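PDB 5YS9: acyl-coenzyme A oxidase 3 from Yarrowia lipolytica, which uses FAD to oxidise saturated acyl-CoA thioesters to trans-2-enoyl-CoA, reducing oxygen to hydrogen peroxide in peroxisomal fatty acid beta-oxidation. Local coordinates for residues 315-327 with 419-433. Residues are numbered along the deposited sequence; the frame is centred on the assembly and turned at random.
Sequences FVSQRFITIALRY and CANIIDQCRQACGGH. With FAD (flavin-adenine dinucleotide), chain D.
Cys426 packs against one turn of helix 315-327: its CB lies 3.8 Å from Ala324 CB, and its SG lies 3.6 Å from both Ile321 CA and Ile321 CD1. Its chi1 of -79° puts SG beside its own backbone N, where it meets Phe320 O. The small pair Ala324 and Cys426 brings CA atoms to 5.3 Å, so this is the tight part of the contact. Toward the N-terminal ends, the Val316 and Ile423 side chains meet at an oblique angle, CG1 to CD1 3.9 Å, and Ser317 OG, hydrogen-bonded to Ser313 O, lies beside Cys419. Segments 315-327 and 419-428, of helices 300-330 and 391-428, run nearly parallel at 16°, axes 8.9 Å apart at closest approach, within the C-alpha1 helical domain, which corresponds to the helical C-terminal domain of acyl-CoA dehydrogenases. Beyond Ala324, Cys430 and Tyr327 replace direct helix-to-helix packing on a looser, still buried side, where a water donates to both Ala324 O and Ala429 O. There the Gln428-Gly431 type I turn leads into the dinucleotide site: FAD O3B donates to Gln428 O, and Gly432 N to FAD O1P. Cys430 SG approaches the Tyr327 ring obliquely, 3.8 Å from CD2, a sulfur-aromatic contact, while His433 ND1 donates to Tyr327 OH in the imidazole plane, N-H...O angle 162°, over a long 3.3 Å. Were Tyr327 an alanine, His433 ND1 would probably lose this acceptor and a gap would open beside Cys430.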
ATOM      1  N   PHE A 315       5.913 -13.336  10.714  1.00 31.65           N
ATOM      2  CA  PHE A 315       6.989 -12.666  11.373  1.00 33.36           C
ATOM      3  C   PHE A 315       6.996 -11.142  11.230  1.00 35.46           C
ATOM      4  O   PHE A 315       7.330 -10.459  12.187  1.00 38.36           O
ATOM      5  CB  PHE A 315       8.323 -13.245  10.899  1.00 33.42           C
ATOM      6  CG  PHE A 315       8.674 -14.560  11.542  1.00 34.99           C
ATOM      7  CD1 PHE A 315       8.780 -14.666  12.938  1.00 35.41           C
ATOM      8  CD2 PHE A 315       8.891 -15.701  10.769  1.00 35.97           C
ATOM      9  CE1 PHE A 315       9.130 -15.872  13.527  1.00 35.84           C
ATOM     10  CE2 PHE A 315       9.221 -16.924  11.353  1.00 35.41           C
ATOM     11  CZ  PHE A 315       9.344 -17.008  12.726  1.00 37.86           C
ATOM     12  N   VAL A 316       6.639 -10.616  10.056  1.00 35.27           N
ATOM     13  CA  VAL A 316       6.518  -9.175   9.861  1.00 32.20           C
ATOM     14  C   VAL A 316       5.209  -8.642  10.428  1.00 31.95           C
ATOM     15  O   VAL A 316       5.215  -7.634  11.098  1.00 31.68           O
ATOM     16  CB  VAL A 316       6.700  -8.748   8.378  1.00 30.40           C
ATOM     17  CG1 VAL A 316       6.513  -7.230   8.173  1.00 29.49           C
ATOM     18  CG2 VAL A 316       8.090  -9.113   7.948  1.00 31.57           C
ATOM     19  N   SER A 317       4.096  -9.283  10.116  1.00 31.61           N
ATOM     20  CA  SER A 317       2.800  -8.775  10.526  1.00 31.42           C
ATOM     21  C   SER A 317       2.652  -8.538  12.033  1.00 32.75           C
ATOM     22  O   SER A 317       2.070  -7.528  12.426  1.00 32.59           O
ATOM     23  CB  SER A 317       1.672  -9.698  10.056  1.00 31.03           C
ATOM     24  OG  SER A 317       1.535  -9.624   8.658  1.00 32.07           O
ATOM     25  N   GLN A 318       3.149  -9.478  12.838  1.00 30.77           N
ATOM     26  CA  GLN A 318       3.048  -9.420  14.291  1.00 32.16           C
ATOM     27  C   GLN A 318       3.637  -8.126  14.897  1.00 33.57           C
ATOM     28  O   GLN A 318       3.193  -7.628  15.959  1.00 30.75           O
ATOM     29  CB  GLN A 318       3.724 -10.644  14.917  1.00 33.14           C
ATOM     30  CG  GLN A 318       5.208 -10.762  14.589  1.00 35.49           C
ATOM     31  CD  GLN A 318       5.939 -11.882  15.323  1.00 33.84           C
ATOM     32  OE1 GLN A 318       5.410 -12.531  16.190  1.00 32.94           O
ATOM     33  NE2 GLN A 318       7.178 -12.077  14.968  1.00 33.95           N
ATOM     34  N   ARG A 319       4.643  -7.594  14.226  1.00 34.44           N
ATOM     35  CA  ARG A 319       5.322  -6.390  14.681  1.00 34.90           C
ATOM     36  C   ARG A 319       4.353  -5.210  14.574  1.00 32.14           C
ATOM     37  O   ARG A 319       4.142  -4.477  15.538  1.00 26.38           O
ATOM     38  CB  ARG A 319       6.560  -6.170  13.827  1.00 34.43           C
ATOM     39  CG  ARG A 319       7.522  -5.085  14.297  1.00 36.33           C
ATOM     40  CD  ARG A 319       8.562  -4.773  13.204  1.00 36.69           C
ATOM     41  NE  ARG A 319       9.005  -3.378  13.261  1.00 36.29           N
ATOM     42  CZ  ARG A 319       9.716  -2.751  12.329  1.00 34.03           C
ATOM     43  NH1 ARG A 319      10.079  -3.361  11.207  1.00 30.78           N
ATOM     44  NH2 ARG A 319      10.040  -1.476  12.533  1.00 33.71           N
ATOM     45  N   PHE A 320       3.841  -4.995  13.385  1.00 31.20           N
ATOM     46  CA  PHE A 320       2.942  -3.895  13.116  1.00 33.94           C
ATOM     47  C   PHE A 320       1.578  -3.959  13.770  1.00 36.57           C
ATOM     48  O   PHE A 320       1.055  -2.964  14.219  1.00 41.65           O
ATOM     49  CB  PHE A 320       2.956  -3.574  11.632  1.00 31.61           C
ATOM     50  CG  PHE A 320       4.316  -3.187  11.172  1.00 30.63           C
ATOM     51  CD1 PHE A 320       4.796  -1.930  11.429  1.00 29.63           C
ATOM     52  CD2 PHE A 320       5.154  -4.110  10.608  1.00 30.94           C
ATOM     53  CE1 PHE A 320       6.064  -1.578  11.062  1.00 33.81           C
ATOM     54  CE2 PHE A 320       6.427  -3.769  10.245  1.00 30.96           C
ATOM     55  CZ  PHE A 320       6.883  -2.499  10.475  1.00 33.38           C
ATOM     56  N   ILE A 321       1.020  -5.149  13.831  1.00 35.66           N
ATOM     57  CA  ILE A 321      -0.200  -5.354  14.563  1.00 35.89           C
ATOM     58  C   ILE A 321       0.029  -5.077  16.034  1.00 33.42           C
ATOM     59  O   ILE A 321      -0.837  -4.557  16.697  1.00 33.79           O
ATOM     60  CB  ILE A 321      -0.841  -6.728  14.295  1.00 36.73           C
ATOM     61  CG1 ILE A 321      -2.308  -6.703  14.674  1.00 36.86           C
ATOM     62  CG2 ILE A 321      -0.165  -7.823  15.083  1.00 38.53           C
ATOM     63  CD1 ILE A 321      -3.161  -5.809  13.824  1.00 36.54           C
ATOM     64  N   THR A 322       1.186  -5.456  16.550  1.00 32.63           N
ATOM     65  CA  THR A 322       1.529  -5.088  17.906  1.00 32.52           C
ATOM     66  C   THR A 322       1.703  -3.591  18.105  1.00 32.45           C
ATOM     67  O   THR A 322       1.186  -3.037  19.047  1.00 35.17           O
ATOM     68  CB  THR A 322       2.757  -5.842  18.426  1.00 33.19           C
ATOM     69  OG1 THR A 322       2.521  -7.238  18.355  1.00 31.47           O
ATOM     70  CG2 THR A 322       3.016  -5.498  19.842  1.00 34.68           C
ATOM     71  N   ILE A 323       2.392  -2.925  17.193  1.00 34.72           N
ATOM     72  CA  ILE A 323       2.512  -1.439  17.251  1.00 30.53           C
ATOM     73  C   ILE A 323       1.130  -0.770  17.292  1.00 28.40           C
ATOM     74  O   ILE A 323       0.846   0.060  18.213  1.00 27.12           O
ATOM     75  CB  ILE A 323       3.355  -0.881  16.086  1.00 30.40           C
ATOM     76  CG1 ILE A 323       4.826  -1.260  16.300  1.00 29.00           C
ATOM     77  CG2 ILE A 323       3.201   0.637  15.961  1.00 30.01           C
ATOM     78  CD1 ILE A 323       5.624  -1.196  15.007  1.00 31.39           C
ATOM     79  N   ALA A 324       0.272  -1.142  16.335  1.00 26.75           N
ATOM     80  CA  ALA A 324      -1.064  -0.475  16.223  1.00 28.38           C
ATOM     81  C   ALA A 324      -1.941  -0.708  17.416  1.00 28.90           C
ATOM     82  O   ALA A 324      -2.622   0.223  17.834  1.00 33.21           O
ATOM     83  CB  ALA A 324      -1.808  -0.894  14.977  1.00 28.06           C
ATOM     84  N   LEU A 325      -1.922  -1.935  17.954  1.00 30.75           N
ATOM     85  CA  LEU A 325      -2.778  -2.312  19.097  1.00 32.60           C
ATOM     86  C   LEU A 325      -2.373  -1.662  20.419  1.00 32.44           C
ATOM     87  O   LEU A 325      -3.231  -1.234  21.194  1.00 32.74           O
ATOM     88  CB  LEU A 325      -2.855  -3.836  19.248  1.00 31.36           C
ATOM     89  CG  LEU A 325      -3.797  -4.473  18.215  1.00 32.18           C
ATOM     90  CD1 LEU A 325      -3.768  -5.994  18.202  1.00 32.04           C
ATOM     91  CD2 LEU A 325      -5.232  -3.987  18.401  1.00 32.56           C
ATOM     92  N   ARG A 326      -1.075  -1.604  20.679  1.00 33.34           N
ATOM     93  CA  ARG A 326      -0.572  -0.916  21.867  1.00 33.54           C
ATOM     94  C   ARG A 326      -0.869   0.561  21.804  1.00 34.31           C
ATOM     95  O   ARG A 326      -1.374   1.126  22.789  1.00 34.07           O
ATOM     96  CB  ARG A 326       0.931  -1.128  22.056  1.00 33.37           C
ATOM     97  CG  ARG A 326       1.252  -2.493  22.607  1.00 30.54           C
ATOM     98  CD  ARG A 326       2.743  -2.708  22.636  1.00 28.77           C
ATOM     99  NE  ARG A 326       2.987  -4.097  22.980  1.00 31.50           N
ATOM    100  CZ  ARG A 326       4.177  -4.688  23.122  1.00 29.61           C
ATOM    101  NH1 ARG A 326       5.302  -4.025  22.901  1.00 28.34           N
ATOM    102  NH2 ARG A 326       4.213  -5.987  23.447  1.00 29.23           N
ATOM    103  N   TYR A 327      -0.574   1.189  20.657  1.00 32.84           N
ATOM    104  CA  TYR A 327      -1.052   2.556  20.410  1.00 30.71           C
ATOM    105  C   TYR A 327      -2.534   2.676  20.682  1.00 31.39           C
ATOM    106  O   TYR A 327      -2.969   3.530  21.434  1.00 34.87           O
ATOM    107  CB  TYR A 327      -0.811   3.003  18.972  1.00 30.87           C
ATOM    108  CG  TYR A 327      -1.112   4.462  18.729  1.00 28.09           C
ATOM    109  CD1 TYR A 327      -0.404   5.450  19.388  1.00 28.33           C
ATOM    110  CD2 TYR A 327      -2.068   4.845  17.842  1.00 30.44           C
ATOM    111  CE1 TYR A 327      -0.686   6.782  19.207  1.00 29.73           C
ATOM    112  CE2 TYR A 327      -2.361   6.177  17.650  1.00 33.14           C
ATOM    113  CZ  TYR A 327      -1.653   7.152  18.333  1.00 32.66           C
ATOM    114  OH  TYR A 327      -1.903   8.497  18.109  1.00 35.92           O
ATOM    115  N   CYS A 419      -0.028  -9.532   4.482  1.00 29.67           N
ATOM    116  CA  CYS A 419       0.986  -8.873   5.263  1.00 30.90           C
ATOM    117  C   CYS A 419       1.132  -7.398   4.829  1.00 32.89           C
ATOM    118  O   CYS A 419       1.230  -6.510   5.671  1.00 30.57           O
ATOM    119  CB  CYS A 419       2.350  -9.628   5.231  1.00 31.16           C
ATOM    120  SG  CYS A 419       3.702  -8.779   6.141  1.00 30.08           S
ATOM    121  N   ALA A 420       1.131  -7.160   3.519  1.00 32.24           N
ATOM    122  CA  ALA A 420       1.154  -5.806   2.983  1.00 32.02           C
ATOM    123  C   ALA A 420      -0.028  -5.020   3.489  1.00 32.35           C
ATOM    124  O   ALA A 420       0.131  -3.908   3.945  1.00 31.63           O
ATOM    125  CB  ALA A 420       1.216  -5.804   1.449  1.00 29.01           C
ATOM    126  N   ASN A 421      -1.216  -5.603   3.437  1.00 35.12           N
ATOM    127  CA  ASN A 421      -2.405  -4.854   3.829  1.00 36.61           C
ATOM    128  C   ASN A 421      -2.364  -4.482   5.313  1.00 36.12           C
ATOM    129  O   ASN A 421      -2.915  -3.459   5.701  1.00 32.67           O
ATOM    130  CB  ASN A 421      -3.677  -5.660   3.534  1.00 37.68           C
ATOM    131  CG  ASN A 421      -3.849  -5.967   2.066  1.00 39.95           C
ATOM    132  OD1 ASN A 421      -3.377  -5.219   1.212  1.00 41.40           O
ATOM    133  ND2 ASN A 421      -4.534  -7.075   1.763  1.00 37.21           N
ATOM    134  N   ILE A 422      -1.774  -5.359   6.129  1.00 35.76           N
ATOM    135  CA  ILE A 422      -1.734  -5.193   7.575  1.00 37.29           C
ATOM    136  C   ILE A 422      -0.775  -4.063   7.935  1.00 35.64           C
ATOM    137  O   ILE A 422      -1.086  -3.186   8.757  1.00 33.03           O
ATOM    138  CB  ILE A 422      -1.289  -6.495   8.299  1.00 40.20           C
ATOM    139  CG1 ILE A 422      -2.398  -7.564   8.240  1.00 36.21           C
ATOM    140  CG2 ILE A 422      -0.911  -6.199   9.763  1.00 42.11           C
ATOM    141  CD1 ILE A 422      -1.988  -8.914   8.812  1.00 33.46           C
ATOM    142  N   ILE A 423       0.402  -4.105   7.327  1.00 36.11           N
ATOM    143  CA  ILE A 423       1.354  -3.009   7.474  1.00 36.42           C
ATOM    144  C   ILE A 423       0.622  -1.699   7.133  1.00 38.51           C
ATOM    145  O   ILE A 423       0.642  -0.750   7.937  1.00 41.92           O
ATOM    146  CB  ILE A 423       2.604  -3.174   6.594  1.00 32.59           C
ATOM    147  CG1 ILE A 423       3.432  -4.410   7.011  1.00 30.65           C
ATOM    148  CG2 ILE A 423       3.509  -1.948   6.711  1.00 32.23           C
ATOM    149  CD1 ILE A 423       4.396  -4.900   5.928  1.00 28.82           C
ATOM    150  N   ASP A 424      -0.071  -1.684   5.993  1.00 33.64           N
ATOM    151  CA  ASP A 424      -0.717  -0.489   5.532  1.00 34.29           C
ATOM    152  C   ASP A 424      -1.840  -0.049   6.450  1.00 35.57           C
ATOM    153  O   ASP A 424      -1.929   1.115   6.781  1.00 36.99           O
ATOM    154  CB  ASP A 424      -1.270  -0.662   4.122  1.00 35.22           C
ATOM    155  CG  ASP A 424      -1.635   0.664   3.503  1.00 35.81           C
ATOM    156  OD1 ASP A 424      -0.710   1.407   3.195  1.00 34.26           O
ATOM    157  OD2 ASP A 424      -2.818   0.988   3.364  1.00 37.73           O
ATOM    158  N   GLN A 425      -2.702  -0.984   6.829  1.00 37.46           N
ATOM    159  CA  GLN A 425      -3.820  -0.732   7.761  1.00 39.95           C
ATOM    160  C   GLN A 425      -3.373  -0.320   9.146  1.00 35.54           C
ATOM    161  O   GLN A 425      -3.945   0.588   9.709  1.00 34.75           O
ATOM    162  CB  GLN A 425      -4.684  -1.990   7.912  1.00 44.56           C
ATOM    163  CG  GLN A 425      -5.643  -2.217   6.757  1.00 50.09           C
ATOM    164  CD  GLN A 425      -6.811  -1.265   6.789  1.00 59.09           C
ATOM    165  OE1 GLN A 425      -7.306  -0.880   5.745  1.00 61.40           O
ATOM    166  NE2 GLN A 425      -7.270  -0.883   7.997  1.00 65.89           N
ATOM    167  N   CYS A 426      -2.357  -0.978   9.664  1.00 34.62           N
ATOM    168  CA  CYS A 426      -1.843  -0.653  10.971  1.00 36.46           C
ATOM    169  C   CYS A 426      -1.311   0.759  10.965  1.00 39.02           C
ATOM    170  O   CYS A 426      -1.429   1.468  11.944  1.00 40.08           O
ATOM    171  CB  CYS A 426      -0.793  -1.655  11.424  1.00 36.96           C
ATOM    172  SG  CYS A 426      -1.503  -3.186  12.033  1.00 40.59           S
ATOM    173  N   ARG A 427      -0.721   1.166   9.856  1.00 39.50           N
ATOM    174  CA  ARG A 427      -0.238   2.520   9.758  1.00 39.16           C
ATOM    175  C   ARG A 427      -1.375   3.519   9.833  1.00 37.18           C
ATOM    176  O   ARG A 427      -1.287   4.499  10.540  1.00 38.04           O
ATOM    177  CB  ARG A 427       0.568   2.719   8.477  1.00 39.46           C
ATOM    178  CG  ARG A 427       0.784   4.170   8.088  1.00 36.04           C
ATOM    179  CD  ARG A 427       1.456   4.324   6.746  1.00 37.19           C
ATOM    180  NE  ARG A 427       0.610   4.006   5.605  1.00 37.73           N
ATOM    181  CZ  ARG A 427      -0.501   4.643   5.281  1.00 42.79           C
ATOM    182  NH1 ARG A 427      -1.185   4.276   4.228  1.00 52.11           N
ATOM    183  NH2 ARG A 427      -0.932   5.642   6.003  1.00 54.70           N
ATOM    184  N   GLN A 428      -2.451   3.255   9.118  1.00 33.98           N
ATOM    185  CA  GLN A 428      -3.569   4.173   9.102  1.00 33.90           C
ATOM    186  C   GLN A 428      -4.192   4.268  10.472  1.00 33.09           C
ATOM    187  O   GLN A 428      -4.579   5.328  10.916  1.00 31.61           O
ATOM    188  CB  GLN A 428      -4.587   3.759   8.060  1.00 34.40           C
ATOM    189  CG  GLN A 428      -4.271   4.300   6.689  1.00 35.95           C
ATOM    190  CD  GLN A 428      -5.065   3.635   5.603  1.00 37.32           C
ATOM    191  OE1 GLN A 428      -6.063   4.158   5.145  1.00 38.91           O
ATOM    192  NE2 GLN A 428      -4.625   2.480   5.188  1.00 31.55           N
ATOM    193  N   ALA A 429      -4.272   3.130  11.135  1.00 32.46           N
ATOM    194  CA  ALA A 429      -4.782   3.036  12.507  1.00 33.81           C
ATOM    195  C   ALA A 429      -4.029   3.868  13.549  1.00 31.73           C
ATOM    196  O   ALA A 429      -4.549   4.072  14.628  1.00 31.72           O
ATOM    197  CB  ALA A 429      -4.849   1.585  12.966  1.00 34.08           C
ATOM    198  N   CYS A 430      -2.809   4.298  13.243  1.00 31.27           N
ATOM    199  CA  CYS A 430      -2.039   5.163  14.123  1.00 31.67           C
ATOM    200  C   CYS A 430      -2.076   6.612  13.626  1.00 32.64           C
ATOM    201  O   CYS A 430      -1.225   7.441  14.036  1.00 33.01           O
ATOM    202  CB  CYS A 430      -0.603   4.664  14.169  1.00 31.43           C
ATOM    203  SG  CYS A 430      -0.447   3.043  14.874  1.00 32.41           S
ATOM    204  N   GLY A 431      -2.983   6.907  12.677  1.00 29.75           N
ATOM    205  CA  GLY A 431      -3.179   8.274  12.244  1.00 30.23           C
ATOM    206  C   GLY A 431      -1.943   8.869  11.637  1.00 26.96           C
ATOM    207  O   GLY A 431      -1.164   8.151  11.113  1.00 27.30           O
ATOM    208  N   GLY A 432      -1.774  10.180  11.726  1.00 26.84           N
ATOM    209  CA  GLY A 432      -0.562  10.853  11.274  1.00 27.34           C
ATOM    210  C   GLY A 432       0.750  10.365  11.884  1.00 29.81           C
ATOM    211  O   GLY A 432       1.796  10.354  11.209  1.00 34.43           O
ATOM    212  N   HIS A 433       0.713   9.853  13.107  1.00 30.75           N
ATOM    213  CA  HIS A 433       1.923   9.241  13.674  1.00 31.36           C
ATOM    214  C   HIS A 433       2.331   7.934  12.966  1.00 32.56           C
ATOM    215  O   HIS A 433       3.445   7.437  13.163  1.00 31.05           O
ATOM    216  CB  HIS A 433       1.731   9.031  15.163  1.00 31.96           C
ATOM    217  CG  HIS A 433       1.458  10.299  15.896  1.00 32.44           C
ATOM    218  ND1 HIS A 433       0.439  10.418  16.806  1.00 37.72           N
ATOM    219  CD2 HIS A 433       2.013  11.523  15.791  1.00 32.58           C
ATOM    220  CE1 HIS A 433       0.423  11.646  17.282  1.00 38.21           C
ATOM    221  NE2 HIS A 433       1.392  12.328  16.707  1.00 35.81           N
TER
HETATM  222  PA  FAD D 801      -6.382  10.538  15.482  1.00 56.81           P
HETATM  223  O1A FAD D 801      -7.356  11.618  15.200  1.00 54.66           O
HETATM  224  O2A FAD D 801      -6.071  10.139  16.873  1.00 56.38           O
HETATM  225  O5B FAD D 801      -6.789   9.191  14.774  1.00 61.91           O
HETATM  226  C5B FAD D 801      -5.876   8.111  14.899  1.00 57.00           C
HETATM  227  C4B FAD D 801      -6.579   6.843  14.494  1.00 57.70           C
HETATM  228  O4B FAD D 801      -7.677   6.631  15.371  1.00 59.13           O
HETATM  229  C3B FAD D 801      -7.140   7.034  13.109  1.00 58.11           C
HETATM  230  O3B FAD D 801      -6.910   5.878  12.329  1.00 52.66           O
HETATM  231  C2B FAD D 801      -8.618   7.167  13.311  1.00 56.35           C
HETATM  232  O2B FAD D 801      -9.309   6.568  12.222  1.00 50.79           O
HETATM  233  C1B FAD D 801      -8.866   6.466  14.627  1.00 57.28           C
HETATM  234  N9A FAD D 801      -9.966   7.206  15.245  1.00 66.31           N
HETATM  235  C8A FAD D 801      -9.876   8.417  15.801  1.00 62.99           C
HETATM  236  N7A FAD D 801     -11.082   8.817  16.243  1.00 68.09           N
HETATM  237  C5A FAD D 801     -11.968   7.858  15.955  1.00 66.01           C
HETATM  238  C6A FAD D 801     -13.414   7.647  16.140  1.00 62.96           C
HETATM  239  N6A FAD D 801     -14.191   8.562  16.745  1.00 59.90           N
HETATM  240  N1A FAD D 801     -13.932   6.501  15.685  1.00 62.58           N
HETATM  241  C2A FAD D 801     -13.176   5.578  15.084  1.00 65.85           C
HETATM  242  N3A FAD D 801     -11.864   5.698  14.878  1.00 57.85           N
HETATM  243  C4A FAD D 801     -11.222   6.800  15.285  1.00 63.52           C
HETATM  244  N1  FAD D 801      -1.428  19.465  10.962  1.00 37.15           N
HETATM  245  C2  FAD D 801      -1.357  20.803  10.938  1.00 34.21           C
HETATM  246  O2  FAD D 801      -2.074  21.437  11.702  1.00 33.07           O
HETATM  247  N3  FAD D 801      -0.562  21.475  10.117  1.00 32.60           N
HETATM  248  C4  FAD D 801       0.229  20.864   9.264  1.00 32.61           C
HETATM  249  O4  FAD D 801       0.952  21.515   8.525  1.00 35.76           O
HETATM  250  C4X FAD D 801       0.223  19.401   9.220  1.00 35.29           C
HETATM  251  N5  FAD D 801       1.000  18.723   8.375  1.00 38.16           N
HETATM  252  C5X FAD D 801       0.985  17.388   8.365  1.00 38.28           C
HETATM  253  C6  FAD D 801       1.821  16.728   7.491  1.00 40.96           C
HETATM  254  C7  FAD D 801       1.827  15.356   7.463  1.00 39.97           C
HETATM  255  C7M FAD D 801       2.725  14.643   6.504  1.00 43.98           C
HETATM  256  C8  FAD D 801       0.942  14.604   8.373  1.00 41.83           C
HETATM  257  C8M FAD D 801       0.938  13.111   8.349  1.00 46.05           C
HETATM  258  C9  FAD D 801       0.103  15.263   9.242  1.00 41.92           C
HETATM  259  C9A FAD D 801       0.097  16.637   9.278  1.00 38.72           C
HETATM  260  N10 FAD D 801      -0.747  17.328  10.161  1.00 37.29           N
HETATM  261  C10 FAD D 801      -0.681  18.716  10.150  1.00 35.45           C
HETATM  262  C1' FAD D 801      -1.639  16.646  11.100  1.00 42.46           C
HETATM  263  C2' FAD D 801      -2.777  15.855  10.455  1.00 45.12           C
HETATM  264  O2' FAD D 801      -3.843  16.726  10.098  1.00 42.19           O
HETATM  265  C3' FAD D 801      -3.282  14.769  11.407  1.00 46.35           C
HETATM  266  O3' FAD D 801      -2.400  13.671  11.308  1.00 44.76           O
HETATM  267  C4' FAD D 801      -4.679  14.244  11.115  1.00 48.67           C
HETATM  268  O4' FAD D 801      -5.501  15.334  10.725  1.00 50.27           O
HETATM  269  C5' FAD D 801      -5.345  13.638  12.340  1.00 50.95           C
HETATM  270  O5' FAD D 801      -4.914  12.330  12.679  1.00 52.52           O
HETATM  271  P   FAD D 801      -4.360  12.033  14.143  1.00 55.76           P
HETATM  272  O1P FAD D 801      -2.921  11.693  14.069  1.00 63.04           O
HETATM  273  O2P FAD D 801      -4.785  13.143  15.018  1.00 59.58           O
HETATM  274  O3P FAD D 801      -5.049  10.687  14.619  1.00 63.61           O
HETATM  275  O   HOH W   1      -4.388   2.267  16.615  1.00 37.84           O